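Local coordinates for cytochrome P450 reductase (Amycolatopsis methanolica 239, PDB 5OGX), which passes electrons from NADH through FAD and a [2Fe-2S] cluster to the cytochrome P450 GcoA, which O-demethylates guaiacol and other lignin-derived aromatics, at residues 45-49 with 72-77; 5-10 with 81-87. The contacts are given in a common frame with arbitrary orientation. Residue numbers count along the deposited sequence, not the author numbering.

Interaction 1: residues 45-49 with 72-77; sequences CKLQV and GLALAC. With FES (Fe2/s2 (inorganic) cluster), chain C.
Two of the cysteines that hold the [2Fe-2S] cluster sit at the adjoining ends of an antiparallel strand pair in the ferredoxin-type domain. Cys45 SG and Cys77 SG, both chi1 p, each bind FE2 of FES at 2.4 Å, and Cys77 N donates to Cys45 SG (3.4 Å), the NH-to-thiolate bond familiar from iron-sulfur sites. Strands 46-49 and 73-75 cross at 138°. Leu47 faces Ala74 as the hydrogen-bonded pair (Leu47 N to Ala74 O 2.8 Å, Ala74 N to Leu47 O 3.0 Å), flanked by Ala76 N to Cys45 O (3.2 Å) and Val49 N to Gly72 O (2.8 Å). Gly72, at positive phi, closes a Schellman motif after helix 66-70. On one face Lys46 CD packs 4.1 Å from Leu73 CD1, while its NZ bridges to Glu68; on the other, Leu47 CD1 meets Ala76 CB (3.6 Å). Strand 73-75 is outermost in the sheet, 46-51 pairs antiparallel with 85-88 on its other side, and helix 22-28 covers Leu47 and Ala76.

Interaction 2: residues 5-10 with 81-87; sequences FAVSVG and PLADTEV
Strand 5-9 runs beside strand 85-87 nearly parallel, 13° between their directions and the axes 4.8 Å apart at closest approach, as the central parallel pair of the ferredoxin-type beta-grasp sheet. The register sets Val7 against Thr85 and Ser8 against Glu86, with CA-CA distances of 4.8 and 4.9 Å. Hydrogen bonds zigzag between extended backbones: Thr85 N to Ala6 O (2.9 Å), Ser8 N to Thr85 O (3.1 Å), Val87 N to Ser8 O (2.9 Å). Ahead of them a side chain stands in for backbone, Asp84 OD1 accepting from Ala6 N at 3.0 Å.

Residues 81-84 make a hollow that the Phe5 ring (chi1 m) fills. Ala83 CA lies over one face of the ring, 3.5 Å from Phe5 CD1; Asp84 OD1 sits at its edge, 3.6 Å from Phe5 CD1; and Pro81 CG reaches to 4.1 Å from Phe5 CD2. Thr85 OG1 donates to Ala83 O (2.8 Å) beside this hollow. Pro81 CB also touches Val7 CG1 (4.0 Å), and farther along Val9 CB nestles against Val87 CG2 (3.7 Å). On the reverse face Ser8 OG meets Glu86 CG at 3.6 Å.

Val7, Val9 and Pro81 pack on helix 22-28, while strand 12-16 borders 5-9 on one flank and strand 46-51 borders 85-88 on the other.

Both contacts belong to one mixed sheet, where strands 46-51 and 85-88 lie side by side, so interaction 1 and interaction 2 touch directly: Leu47 CD1 lies 4.0 Å from Val87 CG2, and Val49 CG1 lies 4.1 Å from Thr85 CG2. Along the chain, 45-49 with 72-77 is nested inside the loop closed by 5-10 with 81-87. Interaction 1 includes one outermost strand of the sheet, 73-75, paired antiparallel, and is the more buried, with thiolate and metal chemistry at one end. Interaction 2 is parallel, has buried valines on the helix side and exposed Asp84 and Glu86, and contains no cluster ligand. Helix 22-28 covers both.

Interaction 1: residues 45-49 with 72-77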
loop_
_atom_site.group_PDB
_atom_site.type_symbol
_atom_site.label_atom_id
_atom_site.label_comp_id
_atom_site.label_asym_id
_atom_site.label_seq_id
_atom_site.Cartn_x
_atom_site.Cartn_y
_atom_site.Cartn_z
ATOM N N CYS A 45 -1.700 -13.166 -1.884
ATOM C CA CYS A 45 -3.001 -13.642 -2.337
ATOM C C CYS A 45 -3.004 -15.134 -2.662
ATOM O O CYS A 45 -3.929 -15.609 -3.320
ATOM C CB CYS A 45 -3.460 -12.861 -3.561
ATOM S SG CYS A 45 -2.494 -13.319 -5.019
ATOM N N LYS A 46 -1.989 -15.869 -2.219
ATOM C CA LYS A 46 -1.904 -17.288 -2.533
ATOM C C LYS A 46 -3.132 -18.020 -1.992
ATOM O O LYS A 46 -3.624 -17.729 -0.894
ATOM C CB LYS A 46 -0.623 -17.867 -1.937
ATOM C CG LYS A 46 -0.186 -19.192 -2.548
ATOM C CD LYS A 46 1.238 -19.530 -2.143
ATOM C CE LYS A 46 2.251 -18.843 -3.042
ATOM N NZ LYS A 46 3.654 -19.094 -2.586
ATOM N N LEU A 47 -3.624 -18.967 -2.779
ATOM C CA LEU A 47 -4.860 -19.688 -2.525
ATOM C C LEU A 47 -4.606 -21.167 -2.739
ATOM O O LEU A 47 -3.731 -21.540 -3.522
ATOM C CB LEU A 47 -5.975 -19.291 -3.506
ATOM C CG LEU A 47 -6.514 -17.884 -3.679
ATOM C CD1 LEU A 47 -7.419 -17.845 -4.875
ATOM C CD2 LEU A 47 -7.278 -17.540 -2.436
ATOM N N GLN A 48 -5.391 -22.009 -2.071
ATOM C CA GLN A 48 -5.505 -23.410 -2.464
ATOM C C GLN A 48 -6.753 -23.574 -3.316
ATOM O O GLN A 48 -7.846 -23.166 -2.910
ATOM C CB GLN A 48 -5.568 -24.362 -1.261
ATOM C CG GLN A 48 -5.752 -25.833 -1.701
ATOM C CD GLN A 48 -6.125 -26.782 -0.563
ATOM O OE1 GLN A 48 -6.443 -26.357 0.545
ATOM N NE2 GLN A 48 -6.094 -28.084 -0.846
ATOM N N VAL A 49 -6.593 -24.162 -4.499
ATOM C CA VAL A 49 -7.742 -24.496 -5.328
ATOM C C VAL A 49 -8.308 -25.811 -4.805
ATOM O O VAL A 49 -7.647 -26.847 -4.880
ATOM C CB VAL A 49 -7.357 -24.605 -6.808
ATOM C CG1 VAL A 49 -8.554 -25.053 -7.621
ATOM C CG2 VAL A 49 -6.841 -23.257 -7.305
ATOM N N GLY A 72 -1.727 -27.657 -6.360
ATOM C CA GLY A 72 -3.010 -26.997 -6.450
ATOM C C GLY A 72 -3.074 -25.584 -5.899
ATOM O O GLY A 72 -4.178 -25.080 -5.668
ATOM N N LEU A 73 -1.940 -24.940 -5.666
ATOM C CA LEU A 73 -1.954 -23.551 -5.224
ATOM C C LEU A 73 -2.004 -22.620 -6.431
ATOM O O LEU A 73 -1.675 -23.002 -7.557
ATOM C CB LEU A 73 -0.730 -23.231 -4.366
ATOM C CG LEU A 73 -0.492 -24.131 -3.151
ATOM C CD1 LEU A 73 0.592 -23.527 -2.273
ATOM C CD2 LEU A 73 -1.780 -24.345 -2.362
ATOM N N ALA A 74 -2.414 -21.379 -6.175
ATOM C CA ALA A 74 -2.519 -20.358 -7.211
ATOM C C ALA A 74 -2.375 -18.991 -6.559
ATOM O O ALA A 74 -2.433 -18.857 -5.338
ATOM C CB ALA A 74 -3.857 -20.452 -7.958
ATOM N N LEU A 75 -2.166 -17.978 -7.390
ATOM C CA LEU A 75 -2.225 -16.586 -6.952
ATOM C C LEU A 75 -3.551 -16.002 -7.418
ATOM O O LEU A 75 -3.826 -15.961 -8.625
ATOM C CB LEU A 75 -1.065 -15.770 -7.522
ATOM C CG LEU A 75 0.352 -16.221 -7.192
ATOM C CD1 LEU A 75 1.350 -15.256 -7.829
ATOM C CD2 LEU A 75 0.520 -16.286 -5.669
ATOM N N ALA A 76 -4.365 -15.541 -6.465
ATOM C CA ALA A 76 -5.667 -14.976 -6.819
ATOM C C ALA A 76 -5.551 -13.840 -7.834
ATOM O O ALA A 76 -6.439 -13.671 -8.677
ATOM C CB ALA A 76 -6.389 -14.483 -5.566
ATOM N N CYS A 77 -4.497 -13.029 -7.756
ATOM C CA CYS A 77 -4.416 -11.904 -8.688
ATOM C C CYS A 77 -3.931 -12.309 -10.070
ATOM O O CYS A 77 -3.980 -11.485 -10.992
ATOM C CB CYS A 77 -3.493 -10.803 -8.151
ATOM S SG CYS A 77 -1.768 -11.323 -8.093
HETATM FE FE1 FES C . 0.374 -9.700 -4.630
HETATM FE FE2 FES C . -1.274 -11.401 -5.737
HETATM S S1 FES C . 0.870 -11.649 -5.550
HETATM S S2 FES C . -1.821 -9.565 -4.654
#

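Interaction 2: residues 5-10 with 81-87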
loop_
_atom_site.group_PDB
_atom_site.type_symbol
_atom_site.label_atom_id
_atom_site.label_comp_id
_atom_site.label_asym_id
_atom_site.label_seq_id
_atom_site.Cartn_x
_atom_site.Cartn_y
_atom_site.Cartn_z
ATOM N N PHE A 5 -18.041 -17.905 -14.619
ATOM C CA PHE A 5 -17.912 -19.045 -13.728
ATOM C C PHE A 5 -18.172 -18.614 -12.292
ATOM O O PHE A 5 -17.867 -17.486 -11.893
ATOM C CB PHE A 5 -16.520 -19.675 -13.825
ATOM C CG PHE A 5 -16.217 -20.277 -15.165
ATOM C CD1 PHE A 5 -16.861 -21.428 -15.584
ATOM C CD2 PHE A 5 -15.280 -19.696 -16.002
ATOM C CE1 PHE A 5 -16.577 -21.981 -16.819
ATOM C CE2 PHE A 5 -14.989 -20.244 -17.232
ATOM C CZ PHE A 5 -15.643 -21.390 -17.645
ATOM N N ALA A 6 -18.736 -19.529 -11.517
ATOM C CA ALA A 6 -18.964 -19.292 -10.100
ATOM C C ALA A 6 -17.681 -19.599 -9.334
ATOM O O ALA A 6 -17.127 -20.699 -9.459
ATOM C CB ALA A 6 -20.119 -20.162 -9.604
ATOM N N VAL A 7 -17.199 -18.631 -8.563
ATOM C CA VAL A 7 -16.010 -18.819 -7.741
ATOM C C VAL A 7 -16.352 -18.471 -6.299
ATOM O O VAL A 7 -17.061 -17.497 -6.029
ATOM C CB VAL A 7 -14.820 -17.986 -8.265
ATOM C CG1 VAL A 7 -14.515 -18.398 -9.721
ATOM C CG2 VAL A 7 -15.114 -16.500 -8.192
ATOM N N SER A 8 -15.861 -19.279 -5.364
ATOM C CA SER A 8 -16.283 -19.135 -3.983
ATOM C C SER A 8 -15.079 -19.214 -3.058
ATOM O O SER A 8 -14.120 -19.943 -3.318
ATOM C CB SER A 8 -17.294 -20.211 -3.587
ATOM O OG SER A 8 -16.700 -21.490 -3.638
ATOM N N VAL A 9 -15.160 -18.465 -1.965
ATOM C CA VAL A 9 -14.202 -18.549 -0.865
ATOM C C VAL A 9 -14.952 -18.267 0.428
ATOM O O VAL A 9 -15.787 -17.365 0.483
ATOM C CB VAL A 9 -13.018 -17.570 -1.036
ATOM C CG1 VAL A 9 -13.476 -16.101 -1.007
ATOM C CG2 VAL A 9 -11.984 -17.806 0.062
ATOM N N GLY A 10 -14.661 -19.050 1.468
ATOM C CA GLY A 10 -15.267 -18.805 2.770
ATOM C C GLY A 10 -16.780 -18.809 2.788
ATOM O O GLY A 10 -17.387 -18.057 3.560
ATOM N N PRO A 81 -10.428 -18.363 -13.814
ATOM C CA PRO A 81 -11.104 -19.661 -13.749
ATOM C C PRO A 81 -11.337 -20.228 -15.136
ATOM O O PRO A 81 -11.619 -19.495 -16.085
ATOM C CB PRO A 81 -12.431 -19.332 -13.056
ATOM C CG PRO A 81 -12.684 -17.882 -13.424
ATOM C CD PRO A 81 -11.319 -17.244 -13.446
ATOM N N LEU A 82 -11.210 -21.548 -15.241
ATOM C CA LEU A 82 -11.611 -22.288 -16.435
ATOM C C LEU A 82 -12.839 -23.146 -16.179
ATOM O O LEU A 82 -13.307 -23.848 -17.090
ATOM C CB LEU A 82 -10.450 -23.152 -16.932
ATOM C CG LEU A 82 -9.130 -22.416 -17.152
ATOM C CD1 LEU A 82 -7.968 -23.397 -17.248
ATOM C CD2 LEU A 82 -9.211 -21.546 -18.397
ATOM N N ALA A 83 -13.363 -23.105 -14.958
ATOM C CA ALA A 83 -14.570 -23.811 -14.545
ATOM C C ALA A 83 -15.005 -23.193 -13.223
ATOM O O ALA A 83 -14.295 -22.361 -12.650
ATOM C CB ALA A 83 -14.326 -25.315 -14.399
ATOM N N ASP A 84 -16.179 -23.593 -12.743
ATOM C CA ASP A 84 -16.566 -23.189 -11.396
ATOM C C ASP A 84 -15.506 -23.672 -10.420
ATOM O O ASP A 84 -15.065 -24.826 -10.485
ATOM C CB ASP A 84 -17.932 -23.760 -11.029
ATOM C CG ASP A 84 -19.025 -23.273 -11.942
ATOM O OD1 ASP A 84 -18.774 -22.325 -12.714
ATOM O OD2 ASP A 84 -20.134 -23.839 -11.880
ATOM N N THR A 85 -15.064 -22.775 -9.539
ATOM C CA THR A 85 -13.852 -23.008 -8.767
ATOM C C THR A 85 -14.066 -22.583 -7.325
ATOM O O THR A 85 -14.546 -21.478 -7.060
ATOM C CB THR A 85 -12.669 -22.255 -9.389
ATOM O OG1 THR A 85 -12.351 -22.846 -10.657
ATOM C CG2 THR A 85 -11.437 -22.291 -8.490
ATOM N N GLU A 86 -13.713 -23.472 -6.405
ATOM C CA GLU A 86 -13.788 -23.226 -4.972
ATOM C C GLU A 86 -12.372 -23.100 -4.433
ATOM O O GLU A 86 -11.528 -23.952 -4.717
ATOM C CB GLU A 86 -14.522 -24.375 -4.268
ATOM C CG GLU A 86 -14.559 -24.228 -2.759
ATOM C CD GLU A 86 -15.197 -25.414 -2.052
ATOM O OE1 GLU A 86 -15.349 -25.339 -0.811
ATOM O OE2 GLU A 86 -15.545 -26.411 -2.722
ATOM N N VAL A 87 -12.105 -22.049 -3.650
ATOM C CA VAL A 87 -10.744 -21.807 -3.194
ATOM C C VAL A 87 -10.706 -21.622 -1.683
ATOM O O VAL A 87 -11.715 -21.349 -1.034
ATOM C CB VAL A 87 -10.107 -20.584 -3.887
ATOM C CG1 VAL A 87 -10.126 -20.767 -5.404
ATOM C CG2 VAL A 87 -10.814 -19.307 -3.477
#